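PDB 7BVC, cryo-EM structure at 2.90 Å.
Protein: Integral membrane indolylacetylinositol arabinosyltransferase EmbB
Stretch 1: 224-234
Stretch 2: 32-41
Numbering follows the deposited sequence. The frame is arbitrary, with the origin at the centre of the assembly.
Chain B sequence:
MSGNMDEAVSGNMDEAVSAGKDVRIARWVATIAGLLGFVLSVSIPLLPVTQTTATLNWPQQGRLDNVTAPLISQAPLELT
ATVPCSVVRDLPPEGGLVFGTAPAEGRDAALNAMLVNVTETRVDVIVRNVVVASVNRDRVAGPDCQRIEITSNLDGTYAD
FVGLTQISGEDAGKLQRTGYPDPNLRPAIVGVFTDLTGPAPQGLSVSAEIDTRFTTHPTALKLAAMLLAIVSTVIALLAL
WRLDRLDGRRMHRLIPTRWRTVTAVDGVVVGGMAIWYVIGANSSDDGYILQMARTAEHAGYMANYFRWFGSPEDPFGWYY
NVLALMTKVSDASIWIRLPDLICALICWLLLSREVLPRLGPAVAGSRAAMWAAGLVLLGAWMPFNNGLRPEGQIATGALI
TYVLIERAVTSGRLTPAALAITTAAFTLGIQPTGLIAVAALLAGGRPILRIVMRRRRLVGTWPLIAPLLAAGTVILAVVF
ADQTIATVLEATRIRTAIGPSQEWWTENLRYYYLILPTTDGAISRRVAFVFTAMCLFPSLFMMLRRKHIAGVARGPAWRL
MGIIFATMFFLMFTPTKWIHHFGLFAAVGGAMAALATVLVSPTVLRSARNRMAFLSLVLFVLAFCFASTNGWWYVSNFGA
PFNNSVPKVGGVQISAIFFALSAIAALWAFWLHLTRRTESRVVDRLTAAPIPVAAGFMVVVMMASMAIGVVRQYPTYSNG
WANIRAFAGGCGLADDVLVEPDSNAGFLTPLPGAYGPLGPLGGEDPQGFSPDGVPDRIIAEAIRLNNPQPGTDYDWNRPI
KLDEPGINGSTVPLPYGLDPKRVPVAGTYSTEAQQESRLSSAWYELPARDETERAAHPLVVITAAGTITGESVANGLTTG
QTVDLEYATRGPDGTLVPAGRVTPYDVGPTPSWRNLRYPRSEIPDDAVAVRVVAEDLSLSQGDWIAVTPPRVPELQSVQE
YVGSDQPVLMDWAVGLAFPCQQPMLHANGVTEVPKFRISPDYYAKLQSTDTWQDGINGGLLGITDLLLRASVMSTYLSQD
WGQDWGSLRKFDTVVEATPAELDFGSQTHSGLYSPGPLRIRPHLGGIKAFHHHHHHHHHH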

# COMPACT_ATOMS: atom_id res chain seq x y z
N ALA B 224 15.77 48.46 -3.89
CA ALA B 224 15.15 49.52 -4.68
C ALA B 224 14.31 48.94 -5.81
O ALA B 224 13.35 49.57 -6.26
CB ALA B 224 16.21 50.46 -5.24
N ALA B 225 14.66 47.74 -6.29
CA ALA B 225 13.86 47.08 -7.32
C ALA B 225 12.70 46.28 -6.74
O ALA B 225 11.78 45.94 -7.49
CB ALA B 225 14.74 46.16 -8.17
N MET B 226 12.72 45.98 -5.44
CA MET B 226 11.59 45.32 -4.79
C MET B 226 10.56 46.32 -4.29
O MET B 226 9.36 46.02 -4.31
CB MET B 226 12.08 44.46 -3.62
CG MET B 226 12.46 43.04 -4.01
SD MET B 226 13.44 42.23 -2.73
CE MET B 226 12.40 42.49 -1.30
N LEU B 227 11.00 47.49 -3.84
CA LEU B 227 10.10 48.55 -3.40
C LEU B 227 9.63 49.42 -4.55
O LEU B 227 9.02 50.47 -4.30
CB LEU B 227 10.77 49.41 -2.32
CG LEU B 227 10.74 48.93 -0.86
CD1 LEU B 227 11.29 47.52 -0.69
CD2 LEU B 227 11.50 49.91 0.02
N LEU B 228 9.89 49.03 -5.79
CA LEU B 228 9.40 49.73 -6.96
C LEU B 228 8.52 48.87 -7.85
O LEU B 228 7.91 49.38 -8.79
CB LEU B 228 10.58 50.28 -7.79
CG LEU B 228 10.92 51.75 -7.56
CD1 LEU B 228 12.21 52.12 -8.27
CD2 LEU B 228 9.78 52.64 -8.03
N ALA B 229 8.44 47.57 -7.58
CA ALA B 229 7.49 46.69 -8.24
C ALA B 229 6.19 46.58 -7.48
O ALA B 229 5.24 45.95 -7.97
CB ALA B 229 8.10 45.30 -8.44
N ILE B 230 6.11 47.16 -6.29
CA ILE B 230 4.88 47.20 -5.52
C ILE B 230 4.18 48.55 -5.60
O ILE B 230 2.95 48.60 -5.46
CB ILE B 230 5.14 46.81 -4.04
CG1 ILE B 230 6.04 45.59 -3.97
CG2 ILE B 230 3.83 46.53 -3.32
CD1 ILE B 230 6.38 45.17 -2.56
N VAL B 231 4.92 49.63 -5.83
CA VAL B 231 4.29 50.95 -5.96
C VAL B 231 3.64 51.10 -7.33
O VAL B 231 2.49 51.54 -7.44
CB VAL B 231 5.33 52.05 -5.70
CG1 VAL B 231 4.80 53.40 -6.15
CG2 VAL B 231 5.72 52.08 -4.24
N SER B 232 4.37 50.75 -8.39
CA SER B 232 3.81 50.84 -9.73
C SER B 232 2.63 49.90 -9.91
O SER B 232 1.70 50.21 -10.66
CB SER B 232 4.88 50.56 -10.77
OG SER B 232 5.39 49.24 -10.63
N THR B 233 2.63 48.76 -9.21
CA THR B 233 1.51 47.83 -9.31
C THR B 233 0.23 48.47 -8.76
O THR B 233 -0.83 48.42 -9.41
CB THR B 233 1.83 46.54 -8.56
OG1 THR B 233 2.88 45.84 -9.25
CG2 THR B 233 0.60 45.65 -8.49
N VAL B 234 0.30 49.08 -7.58
CA VAL B 234 -0.90 49.69 -7.02
C VAL B 234 -1.27 50.95 -7.79
O VAL B 234 -2.45 51.30 -7.88
CB VAL B 234 -0.73 49.98 -5.52
CG1 VAL B 234 -0.42 48.69 -4.76
CG2 VAL B 234 0.34 51.03 -5.27
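Stretch 2 (32-41) IAGLLGFVLS

Residues 32-41 pack against 224-234 through Leu 40 and the small residues Ala 229, Ser 232, Ala 33 and Gly 37, burying 350 Å² summed over both sides. The CA pairs Ala 229-Gly 37 and Ser 232-Ala 33, each 4.9 Å apart, fix the register: numbering rises along one stretch as it falls along the other, so the two run in broadly opposite senses, at an oblique angle.

The backbone of stretch 2 begins extended at Ile 32 (phi/psi -70/148), turns through a positive phi at Ala 33 (65/8), and has a helical turn around Leu 36 to Val 39. Its coiling is recorded by Val 39 N to Leu 35 O and Leu 40 N to Leu 36 O, both 2.9 Å, and by a weak bond from Phe 38 N to Leu 35 O at 3.2 Å.

Close packing at Gly 37 depends on its lack of a side chain. Ser 232 OG lies 3.2 Å from Gly 37 CA, and an ideal CB on that glycine would fall 2.5 Å from the same OG, a clash; the absent side chain therefore permits this approach. A second contact between a hydroxyl and a carbon sets Ser 41 OG 3.6 Å from Ala 229 CB. The CB of Ser 232 is 4.1 Å from Ala 33 CB and 4.0 Å from Leu 36 CD1.

Apolar contacts gather around Leu 40, whose CA-to-CB bond points toward stretch 1. Its CD1 reaches Leu 228 CB at 3.9 Å, and its CB lies 4.2 Å from Ala 229 CB.

No hydrogen bond crosses between the stretches. Ser 232 O and Ala 33 O approach to 2.8 Å, but both are acceptors with no proton between them, so this is a tight, unfavourable contact and not a hydrogen bond. Instead, stretch 1 hydroxyls turn to their own backbone: Ser 232 OG donates to Leu 228 O (3.1 Å) and Thr 233 OG1 to Ala 229 O (2.7 Å).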

# COMPACT_ATOMS: atom_id res chain seq x y z
N ILE B 32 2.09 52.59 -18.98
CA ILE B 32 3.28 52.86 -18.20
C ILE B 32 2.95 52.63 -16.74
O ILE B 32 1.81 52.82 -16.30
CB ILE B 32 3.79 54.29 -18.45
CG1 ILE B 32 3.90 54.56 -19.95
CG2 ILE B 32 5.13 54.51 -17.79
CD1 ILE B 32 4.18 56.01 -20.29
N ALA B 33 3.94 52.18 -15.97
CA ALA B 33 3.78 51.74 -14.58
C ALA B 33 2.90 50.50 -14.47
O ALA B 33 2.55 50.10 -13.35
CB ALA B 33 3.22 52.85 -13.68
N GLY B 34 2.54 49.88 -15.59
CA GLY B 34 1.92 48.58 -15.58
C GLY B 34 2.77 47.62 -16.38
O GLY B 34 2.74 46.41 -16.17
N LEU B 35 3.53 48.17 -17.33
CA LEU B 35 4.54 47.41 -18.06
C LEU B 35 5.87 47.39 -17.33
O LEU B 35 6.53 46.34 -17.27
CB LEU B 35 4.72 47.99 -19.46
CG LEU B 35 3.63 47.67 -20.49
CD1 LEU B 35 3.80 48.53 -21.73
CD2 LEU B 35 3.65 46.20 -20.86
N LEU B 36 6.29 48.52 -16.76
CA LEU B 36 7.53 48.53 -15.99
C LEU B 36 7.36 47.80 -14.66
O LEU B 36 8.31 47.15 -14.19
CB LEU B 36 8.02 49.96 -15.77
CG LEU B 36 7.29 50.91 -14.82
CD1 LEU B 36 7.89 50.87 -13.43
CD2 LEU B 36 7.33 52.33 -15.37
N GLY B 37 6.18 47.86 -14.06
CA GLY B 37 5.90 47.06 -12.88
C GLY B 37 5.86 45.57 -13.14
O GLY B 37 5.87 44.79 -12.18
N PHE B 38 5.83 45.16 -14.41
CA PHE B 38 5.93 43.76 -14.78
C PHE B 38 7.34 43.37 -15.20
O PHE B 38 7.77 42.24 -14.93
CB PHE B 38 4.95 43.43 -15.91
CG PHE B 38 5.34 42.24 -16.73
CD1 PHE B 38 5.14 40.96 -16.25
CD2 PHE B 38 5.89 42.40 -17.99
CE1 PHE B 38 5.49 39.86 -17.01
CE2 PHE B 38 6.24 41.30 -18.75
CZ PHE B 38 6.04 40.03 -18.26
N VAL B 39 8.06 44.27 -15.87
CA VAL B 39 9.45 43.97 -16.21
C VAL B 39 10.38 44.10 -15.01
O VAL B 39 11.50 43.59 -15.05
CB VAL B 39 9.97 44.87 -17.35
CG1 VAL B 39 9.02 44.83 -18.53
CG2 VAL B 39 10.19 46.28 -16.86
N LEU B 40 9.94 44.77 -13.94
CA LEU B 40 10.74 44.83 -12.72
C LEU B 40 10.59 43.59 -11.85
O LEU B 40 11.47 43.31 -11.04
CB LEU B 40 10.38 46.07 -11.91
CG LEU B 40 11.16 47.34 -12.21
CD1 LEU B 40 10.85 48.42 -11.19
CD2 LEU B 40 12.65 47.05 -12.25
N SER B 41 9.48 42.86 -12.00
CA SER B 41 9.25 41.68 -11.17
C SER B 41 9.97 40.45 -11.68
O SER B 41 10.24 39.54 -10.90
CB SER B 41 7.75 41.40 -11.08
OG SER B 41 7.07 42.44 -10.42